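Local coordinates for protein Ent-copalyl diphosphate synthase (Streptomyces platensis, PDB 5BP8) that belongs to the terpene cyclase class and is a mainly helical, single-chain protein with a region related to the squalene-hopene cyclases, at residues D68-V73 against P120-T124; V127-S133 against D167-L173; R198-A204 against A226-A230; P402-T406 against A428-A432. All coordinates share one frame; numbering follows the deposited sequence.

How the contacts relate
All four contacts follow one another along the chain; contact 4, the last, lies within the squalene-hopene cyclase-like region. Contacts 1 and 2, with centres about 13 Å apart, touch directly: V73 and V121 pack on V127, and V73 also meets V130, so the two share an apolar boundary. Contact 3 continues outward from contact 2 on the same side of the chain's centre, its nearest atoms about 6 Å away without touching. Contact 4 stands apart, its centre about 22 Å from that of contact 1 and about 42 Å from that of contact 3, on the opposite side of the chain's centre from contact 3. A sulfate ion, probably from the crystallisation liquor, lies about 5 Å from the E128 side chain in contact 2.

Contact 1. Residues D68-V73 against P120-T124; sequences DGYGLV and PVPDT
P122 stands with its CB-CG edge over one face of the Y70 ring, the main apolar meeting between the loop at 120-124 and the turn leading into helix 72-86. Its CG sits 3.6 Å from the ring centroid and only 5° off the ring normal, a CH-pi contact over the middle of that face. CB of the same proline reaches toward the hydroxyl end, 3.6 Å from Y70 CZ. With chi1 at -80°, the tyrosine ring swings beside its own backbone N, where P122 can cover it; the methyl T124 CG2 comes in obliquely, 3.9 Å from Y70 CE1. Farther along, the branch tips L72 CD2 and V121 CG2 touch at 3.7 Å.

No hydrogen bond crosses between the segments. G69 CA offers a C-H to P120 O at 3.3 Å, an approach possible because glycine has no side chain in the way; its positive phi, 96°, also suits this residue. G69 O makes van der Waals contact with P122 CD at 3.3 Å while closing a type I turn by accepting from L72 N at 3.1 Å. The rigid prolines P120 and P122, which have no backbone N-H to donate, suit a loop that meets the turn without a hydrogen bond between them.

The polar ends turn to other partners: D68 OD2 binds R444 and W445, and Y70 OH bonds to H496. Around the contact, helix 98-116 supplies L112 and L116 against L72, while V127 and V130 of helix 127-144 pack on V73, so the turn and loop fill the junction where these helices meet helix 72-86.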
# COMPACT_ATOMS: atom_id res chain seq x y z
N ASP A 68 4.68 9.07 -13.90
CA ASP A 68 5.85 9.49 -13.12
C ASP A 68 6.79 8.34 -12.73
O ASP A 68 7.50 8.37 -11.71
CB ASP A 68 5.40 10.29 -11.87
CG ASP A 68 4.62 11.53 -12.22
OD1 ASP A 68 4.86 12.07 -13.30
OD2 ASP A 68 3.76 11.96 -11.43
N GLY A 69 6.76 7.28 -13.53
CA GLY A 69 7.61 6.15 -13.29
C GLY A 69 6.93 5.04 -12.51
O GLY A 69 7.52 3.98 -12.36
N TYR A 70 5.69 5.26 -12.05
CA TYR A 70 4.99 4.22 -11.33
C TYR A 70 4.60 3.11 -12.34
O TYR A 70 4.09 2.06 -11.95
CB TYR A 70 3.76 4.75 -10.62
CG TYR A 70 4.11 5.44 -9.30
CD1 TYR A 70 4.26 4.70 -8.14
CD2 TYR A 70 4.34 6.80 -9.24
CE1 TYR A 70 4.61 5.30 -6.93
CE2 TYR A 70 4.64 7.42 -8.03
CZ TYR A 70 4.79 6.66 -6.88
OH TYR A 70 5.12 7.25 -5.66
N GLY A 71 4.77 3.39 -13.63
CA GLY A 71 4.53 2.34 -14.66
C GLY A 71 5.65 1.33 -14.79
O GLY A 71 5.47 0.25 -15.40
N LEU A 72 6.83 1.63 -14.27
CA LEU A 72 8.01 0.78 -14.57
C LEU A 72 7.83 -0.63 -13.99
O LEU A 72 7.89 -1.64 -14.72
CB LEU A 72 9.29 1.42 -14.05
CG LEU A 72 10.58 0.57 -14.19
CD1 LEU A 72 10.81 0.15 -15.62
CD2 LEU A 72 11.76 1.34 -13.64
N VAL A 73 7.59 -0.72 -12.68
CA VAL A 73 7.44 -2.05 -12.08
C VAL A 73 6.27 -2.89 -12.66
O VAL A 73 6.45 -4.05 -13.06
CB VAL A 73 7.37 -1.97 -10.55
CG1 VAL A 73 6.87 -3.27 -9.96
CG2 VAL A 73 8.75 -1.57 -10.00
N PRO A 120 11.98 8.25 -14.33
CA PRO A 120 12.09 8.20 -12.87
C PRO A 120 11.73 6.84 -12.33
O PRO A 120 10.91 6.11 -12.93
CB PRO A 120 11.10 9.27 -12.36
CG PRO A 120 10.43 9.85 -13.55
CD PRO A 120 10.87 9.12 -14.79
N VAL A 121 12.32 6.49 -11.20
CA VAL A 121 11.99 5.24 -10.54
C VAL A 121 11.52 5.60 -9.14
O VAL A 121 12.33 5.95 -8.29
CB VAL A 121 13.18 4.26 -10.48
CG1 VAL A 121 12.77 2.97 -9.76
CG2 VAL A 121 13.72 3.95 -11.89
N PRO A 122 10.20 5.56 -8.91
CA PRO A 122 9.73 5.83 -7.56
C PRO A 122 10.16 4.77 -6.57
O PRO A 122 10.44 3.61 -6.94
CB PRO A 122 8.20 5.83 -7.68
CG PRO A 122 7.86 5.43 -9.09
CD PRO A 122 9.11 5.43 -9.90
N ASP A 123 10.22 5.17 -5.30
CA ASP A 123 10.67 4.27 -4.27
C ASP A 123 9.54 3.40 -3.76
O ASP A 123 9.07 3.54 -2.62
CB ASP A 123 11.34 5.07 -3.15
CG ASP A 123 12.63 5.73 -3.60
OD1 ASP A 123 13.46 5.07 -4.27
OD2 ASP A 123 12.82 6.91 -3.27
N THR A 124 9.10 2.48 -4.63
CA THR A 124 8.12 1.51 -4.23
C THR A 124 8.86 0.43 -3.45
O THR A 124 10.11 0.36 -3.45
CB THR A 124 7.37 0.91 -5.45
OG1 THR A 124 8.32 0.49 -6.42
CG2 THR A 124 6.42 1.90 -6.07

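Contact 2. Residues V127-S133 against D167-L173; sequences VEFVAPS and DLDGALL
The phenyl ring of F129 is met by two leucines in different ways. L173 CA lies at its edge, near the ring plane, whereas the branch of L172 comes obliquely, CG standing 3.8 Å from F129 CE1. The other flat groups are the carboxylates of E128 and D167, their planes turned 68° apart. E128 OE2 and D167 OD1 approach to 3.7 Å, a like-charge pairing probably eased by the salt bridge from R345 to E128 OE1. E128 CG, with chi1 at -60°, lies beside its backbone N and brushes D167 OD1.

P132 kinks helix 127-144, for its nitrogen has no hydrogen to give to E128 O. A water takes over: it donates to E128 O at 2.8 Å and accepts from L173 N at 2.9 Å, joining the two backbones. The proline ring then rests on carbonyls, CD 3.5 Å from D167 O and CB 3.6 Å from L168 O. Small A131 admits L168 CD1 to 3.6 Å of its CB, and L173 CD2 settles against S133. Ahead of helix 171-179, D169 OD1 takes A171 N in an Asx turn, and G170, with positive phi, occupies the N-cap position.

Helix 72-86 backs the contact, L72 against L168 and L76 against A131; on another side V176, one turn after L172 in helix 171-179, adds to the packing on F129.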
# COMPACT_ATOMS: atom_id res chain seq x y z
N VAL A 127 11.78 -2.35 -4.83
CA VAL A 127 12.06 -2.07 -6.24
C VAL A 127 13.49 -2.49 -6.68
O VAL A 127 13.68 -2.95 -7.81
CB VAL A 127 11.77 -0.60 -6.58
CG1 VAL A 127 12.70 0.37 -5.84
CG2 VAL A 127 11.85 -0.39 -8.07
N GLU A 128 14.45 -2.37 -5.77
CA GLU A 128 15.84 -2.79 -6.02
C GLU A 128 15.98 -4.30 -6.21
O GLU A 128 17.04 -4.75 -6.65
CB GLU A 128 16.73 -2.38 -4.85
CG GLU A 128 16.76 -0.89 -4.60
CD GLU A 128 17.29 -0.57 -3.20
OE1 GLU A 128 16.67 -0.97 -2.19
OE2 GLU A 128 18.35 0.08 -3.13
N PHE A 129 14.97 -5.07 -5.85
CA PHE A 129 14.97 -6.51 -6.12
C PHE A 129 14.06 -6.83 -7.28
O PHE A 129 14.45 -7.52 -8.22
CB PHE A 129 14.56 -7.29 -4.87
CG PHE A 129 15.45 -7.00 -3.68
CD1 PHE A 129 16.72 -7.53 -3.64
CD2 PHE A 129 15.04 -6.14 -2.66
CE1 PHE A 129 17.56 -7.24 -2.57
CE2 PHE A 129 15.87 -5.85 -1.60
CZ PHE A 129 17.13 -6.40 -1.55
N VAL A 130 12.83 -6.33 -7.18
CA VAL A 130 11.78 -6.66 -8.12
C VAL A 130 12.15 -6.24 -9.56
O VAL A 130 12.01 -7.03 -10.51
CB VAL A 130 10.51 -5.92 -7.68
CG1 VAL A 130 9.44 -5.95 -8.74
CG2 VAL A 130 9.99 -6.55 -6.39
N ALA A 131 12.62 -5.01 -9.71
CA ALA A 131 12.84 -4.46 -11.05
C ALA A 131 14.00 -5.15 -11.79
O ALA A 131 13.79 -5.65 -12.90
CB ALA A 131 13.00 -2.96 -10.99
N PRO A 132 15.18 -5.31 -11.14
CA PRO A 132 16.23 -6.04 -11.87
C PRO A 132 15.91 -7.50 -12.08
O PRO A 132 16.33 -8.09 -13.09
CB PRO A 132 17.48 -5.89 -11.01
CG PRO A 132 17.04 -5.24 -9.74
CD PRO A 132 15.67 -4.67 -9.90
N SER A 133 15.20 -8.11 -11.13
CA SER A 133 14.78 -9.48 -11.31
C SER A 133 13.97 -9.68 -12.59
O SER A 133 14.23 -10.59 -13.39
CB SER A 133 13.99 -9.95 -10.10
OG SER A 133 13.75 -11.32 -10.24
N ASP A 167 18.72 1.70 -9.15
CA ASP A 167 17.85 0.65 -8.56
C ASP A 167 17.69 -0.57 -9.48
O ASP A 167 17.33 -1.66 -9.03
CB ASP A 167 16.44 1.21 -8.24
CG ASP A 167 16.40 2.03 -6.96
OD1 ASP A 167 17.33 1.95 -6.13
OD2 ASP A 167 15.41 2.77 -6.79
N LEU A 168 17.96 -0.41 -10.77
CA LEU A 168 17.87 -1.54 -11.65
C LEU A 168 19.22 -2.26 -11.85
O LEU A 168 19.30 -3.21 -12.60
CB LEU A 168 17.23 -1.15 -12.99
CG LEU A 168 15.71 -1.23 -12.93
CD1 LEU A 168 15.13 -0.19 -11.97
CD2 LEU A 168 15.10 -1.10 -14.32
N ASP A 169 20.25 -1.81 -11.14
CA ASP A 169 21.60 -2.36 -11.29
C ASP A 169 21.73 -3.88 -11.04
O ASP A 169 22.46 -4.57 -11.77
CB ASP A 169 22.55 -1.57 -10.37
CG ASP A 169 23.88 -2.21 -10.27
OD1 ASP A 169 24.12 -2.88 -9.26
OD2 ASP A 169 24.68 -2.08 -11.22
N GLY A 170 21.09 -4.43 -10.03
CA GLY A 170 21.15 -5.93 -9.90
C GLY A 170 22.25 -6.49 -8.98
O GLY A 170 22.21 -7.66 -8.60
N ALA A 171 23.19 -5.65 -8.57
CA ALA A 171 24.26 -6.08 -7.67
C ALA A 171 23.72 -6.50 -6.30
O ALA A 171 24.10 -7.55 -5.77
CB ALA A 171 25.31 -4.98 -7.52
N LEU A 172 22.82 -5.69 -5.73
CA LEU A 172 22.22 -6.05 -4.43
C LEU A 172 21.40 -7.34 -4.52
O LEU A 172 21.46 -8.19 -3.64
CB LEU A 172 21.41 -4.91 -3.88
CG LEU A 172 20.72 -5.13 -2.54
CD1 LEU A 172 21.72 -5.49 -1.45
CD2 LEU A 172 19.95 -3.89 -2.15
N LEU A 173 20.62 -7.48 -5.58
CA LEU A 173 19.86 -8.72 -5.80
C LEU A 173 20.78 -9.94 -5.84
O LEU A 173 20.50 -10.97 -5.22
CB LEU A 173 19.01 -8.60 -7.09
CG LEU A 173 18.26 -9.85 -7.55
CD1 LEU A 173 17.29 -10.32 -6.48
CD2 LEU A 173 17.53 -9.56 -8.87
O HOH W 1 19.76 -5.18 -7.05

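Contact 3. Residues R198-A204 against A226-A230; sequences RDGTRGA and AWLGA
A226, with R198 and G200 across from it, opens the C-terminal end of helix 221-228, which docks on a loop that contains a type I' beta turn from T201 to A204. A226 O, near the end of the helix, accepts from G200 N at 3.0 Å with the N-H...O angle at 159°, the donor arriving from above the carbonyl plane.

W227 follows. Its CA sends a C-H to G200 O, 3.3 Å away, and its indole lies against the turn. T201 CG2 lies over one face, 3.5 Å from the centroid of the five-membered ring, a CH-pi contact. NE1 donates to A204 O at 3.0 Å, bent to 139° and tilted from the ring plane. A tryptophan suits the site by giving both a broad face and a donor.

G229 leaves the helix with positive phi; having no side chain, it lets D199 OD1 come to 3.3 Å from its CA. D199 extends to this point because its CG stands opposite the backbone N (chi1 -177°). A230 N donates to D199 OD2 at 3.2 Å from above the carboxylate plane, while a water donates both to D199 OD1 at 2.9 Å and to W227 O at 2.7 Å.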
# COMPACT_ATOMS: atom_id res chain seq x y z
N ARG A 198 12.16 -17.65 -8.57
CA ARG A 198 10.88 -18.01 -9.15
C ARG A 198 10.30 -19.25 -8.51
O ARG A 198 9.10 -19.51 -8.65
CB ARG A 198 11.02 -18.28 -10.66
CG ARG A 198 11.45 -17.05 -11.44
CD ARG A 198 11.62 -17.40 -12.90
NE ARG A 198 10.34 -17.78 -13.47
CZ ARG A 198 9.53 -16.95 -14.14
NH1 ARG A 198 9.83 -15.66 -14.31
NH2 ARG A 198 8.41 -17.42 -14.63
N ASP A 199 11.16 -20.05 -7.88
CA ASP A 199 10.78 -21.34 -7.34
C ASP A 199 11.79 -21.71 -6.27
O ASP A 199 12.87 -22.18 -6.57
CB ASP A 199 10.74 -22.39 -8.46
CG ASP A 199 10.29 -23.75 -8.00
OD1 ASP A 199 10.36 -24.05 -6.79
OD2 ASP A 199 9.90 -24.57 -8.87
N GLY A 200 11.45 -21.44 -5.03
CA GLY A 200 12.34 -21.72 -3.91
C GLY A 200 11.84 -21.09 -2.64
O GLY A 200 10.87 -20.35 -2.65
N THR A 201 12.47 -21.41 -1.52
CA THR A 201 11.93 -21.01 -0.21
C THR A 201 12.83 -20.00 0.49
O THR A 201 12.33 -19.04 1.09
CB THR A 201 11.73 -22.24 0.68
OG1 THR A 201 12.95 -22.99 0.76
CG2 THR A 201 10.65 -23.12 0.05
N ARG A 202 14.15 -20.23 0.47
CA ARG A 202 15.10 -19.19 0.93
C ARG A 202 14.94 -18.76 2.41
O ARG A 202 15.32 -17.64 2.81
CB ARG A 202 15.02 -17.95 0.05
CG ARG A 202 15.18 -18.22 -1.43
CD ARG A 202 16.64 -18.31 -1.76
NE ARG A 202 16.90 -18.83 -3.08
CZ ARG A 202 18.01 -18.59 -3.77
NH1 ARG A 202 18.95 -17.79 -3.27
NH2 ARG A 202 18.15 -19.12 -4.96
N GLY A 203 14.42 -19.67 3.22
CA GLY A 203 14.18 -19.41 4.62
C GLY A 203 12.91 -18.64 4.94
O GLY A 203 12.65 -18.34 6.10
N ALA A 204 12.13 -18.27 3.91
CA ALA A 204 10.82 -17.69 4.15
C ALA A 204 9.88 -18.76 4.67
O ALA A 204 9.90 -19.90 4.21
CB ALA A 204 10.29 -17.04 2.88
N ALA A 226 5.98 -18.32 -5.56
CA ALA A 226 7.41 -18.63 -5.70
C ALA A 226 7.81 -19.71 -4.70
O ALA A 226 8.57 -20.65 -5.02
CB ALA A 226 8.24 -17.36 -5.50
N TRP A 227 7.28 -19.62 -3.50
CA TRP A 227 7.60 -20.55 -2.42
C TRP A 227 7.06 -21.95 -2.74
O TRP A 227 7.78 -22.94 -2.57
CB TRP A 227 7.01 -20.04 -1.09
CG TRP A 227 7.45 -20.79 0.14
CD1 TRP A 227 8.46 -20.43 1.01
CD2 TRP A 227 6.89 -22.01 0.65
NE1 TRP A 227 8.55 -21.36 2.03
CE2 TRP A 227 7.63 -22.35 1.81
CE3 TRP A 227 5.88 -22.87 0.21
CZ2 TRP A 227 7.36 -23.51 2.57
CZ3 TRP A 227 5.60 -24.04 0.97
CH2 TRP A 227 6.35 -24.33 2.13
N LEU A 228 5.84 -22.02 -3.24
CA LEU A 228 5.20 -23.30 -3.59
C LEU A 228 5.86 -24.00 -4.77
O LEU A 228 5.80 -25.22 -4.86
CB LEU A 228 3.74 -23.06 -3.98
CG LEU A 228 2.80 -22.73 -2.82
CD1 LEU A 228 1.48 -22.16 -3.31
CD2 LEU A 228 2.55 -23.91 -1.88
N GLY A 229 6.44 -23.24 -5.68
CA GLY A 229 7.09 -23.81 -6.82
C GLY A 229 6.16 -24.19 -7.96
O GLY A 229 4.95 -23.90 -7.95
N ALA A 230 6.73 -24.85 -8.95
CA ALA A 230 6.09 -25.04 -10.23
C ALA A 230 4.97 -26.07 -10.18
O ALA A 230 3.99 -25.94 -10.92
CB ALA A 230 7.11 -25.41 -11.28
O HOH W 2 9.86 -23.94 -3.97

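Contact 4. Residues P402-T406 against A428-A432; sequences PYYAT and AAAWA
W431 reaches across from helix 422-435 and thrusts its six-membered ring between P402, Y403 and T406 of the preceding helix 402-416; this is the tight part. CH2 comes to 3.2 Å of Y403 CE1, close packing, yet the rings barely overlap: their planes are near parallel, 30° apart, but slid so that the centroids stand 4.8 Å apart. P402 CB lies 3.8 Å from the same CH2, its compact ring suiting the start of a helix. W431 CG is opposite its backbone N (chi1 177°), which extends the indole outward to span the 11.5 Å between the short axes.

The other end is looser. A428 adds just a methyl contact, its CB 3.8 Å from T406 CG2, and A430 marks the solvent side. The helices run nearly antiparallel, 155° between directions, consistent with a hairpin of the squalene-hopene cyclase family.

T406 OG1 donates to P402 O at 2.7 Å, from the opposite face of the carbonyl plane to T406 N, and also bonds to W394 N. Two bonds thus grip the hydroxyl and fix its rotation, so a buried polar group is satisfied 3.6 Å from W431 CZ3, and what crosses between the helices is apolar and aromatic contact without a hydrogen bond.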
# COMPACT_ATOMS: atom_id res chain seq x y z
N PRO A 402 0.95 13.53 -1.66
CA PRO A 402 1.24 14.47 -0.58
C PRO A 402 0.02 14.77 0.28
O PRO A 402 0.16 15.33 1.40
CB PRO A 402 1.70 15.70 -1.32
CG PRO A 402 1.02 15.65 -2.63
CD PRO A 402 0.87 14.20 -2.97
N TYR A 403 -1.17 14.44 -0.22
CA TYR A 403 -2.40 14.68 0.55
C TYR A 403 -2.48 13.75 1.75
O TYR A 403 -2.93 14.18 2.82
CB TYR A 403 -3.64 14.62 -0.36
CG TYR A 403 -3.48 15.67 -1.44
CD1 TYR A 403 -3.61 17.04 -1.15
CD2 TYR A 403 -3.10 15.32 -2.73
CE1 TYR A 403 -3.40 18.00 -2.13
CE2 TYR A 403 -2.89 16.27 -3.70
CZ TYR A 403 -3.04 17.61 -3.40
OH TYR A 403 -2.81 18.53 -4.41
N TYR A 404 -2.03 12.50 1.59
CA TYR A 404 -1.93 11.58 2.74
C TYR A 404 -0.94 12.11 3.78
O TYR A 404 -1.29 12.24 4.98
CB TYR A 404 -1.48 10.18 2.31
CG TYR A 404 -1.34 9.21 3.46
CD1 TYR A 404 -2.45 8.79 4.15
CD2 TYR A 404 -0.10 8.71 3.84
CE1 TYR A 404 -2.35 7.89 5.20
CE2 TYR A 404 0.02 7.81 4.90
CZ TYR A 404 -1.11 7.42 5.58
OH TYR A 404 -1.11 6.52 6.62
N ALA A 405 0.28 12.37 3.33
CA ALA A 405 1.39 12.74 4.24
C ALA A 405 1.06 14.04 4.98
O ALA A 405 1.23 14.13 6.23
CB ALA A 405 2.69 12.86 3.47
N THR A 406 0.50 14.99 4.24
CA THR A 406 0.21 16.30 4.84
C THR A 406 -0.93 16.21 5.86
O THR A 406 -0.86 16.83 6.94
CB THR A 406 -0.12 17.34 3.75
OG1 THR A 406 0.98 17.41 2.83
CG2 THR A 406 -0.30 18.74 4.37
N ALA A 428 -0.03 24.17 6.33
CA ALA A 428 -0.64 22.98 5.69
C ALA A 428 -2.06 23.28 5.16
O ALA A 428 -2.42 22.89 4.03
CB ALA A 428 -0.67 21.81 6.66
N ALA A 429 -2.87 23.96 5.95
CA ALA A 429 -4.22 24.34 5.52
C ALA A 429 -4.17 25.33 4.34
O ALA A 429 -4.99 25.25 3.42
CB ALA A 429 -5.02 24.93 6.68
N ALA A 430 -3.20 26.24 4.35
CA ALA A 430 -2.99 27.13 3.22
C ALA A 430 -2.66 26.35 1.94
O ALA A 430 -3.13 26.69 0.85
CB ALA A 430 -1.89 28.12 3.53
N TRP A 431 -1.81 25.34 2.08
CA TRP A 431 -1.43 24.46 0.97
C TRP A 431 -2.64 23.71 0.44
O TRP A 431 -2.83 23.56 -0.79
CB TRP A 431 -0.32 23.51 1.41
CG TRP A 431 0.10 22.53 0.38
CD1 TRP A 431 0.97 22.73 -0.63
CD2 TRP A 431 -0.34 21.17 0.27
NE1 TRP A 431 1.14 21.57 -1.37
CE2 TRP A 431 0.33 20.60 -0.84
CE3 TRP A 431 -1.21 20.37 1.01
CZ2 TRP A 431 0.15 19.27 -1.23
CZ3 TRP A 431 -1.39 19.05 0.62
CH2 TRP A 431 -0.70 18.52 -0.49
N ALA A 432 -3.49 23.25 1.35
CA ALA A 432 -4.73 22.64 0.95
C ALA A 432 -5.58 23.58 0.11
O ALA A 432 -6.08 23.20 -0.93
CB ALA A 432 -5.50 22.12 2.16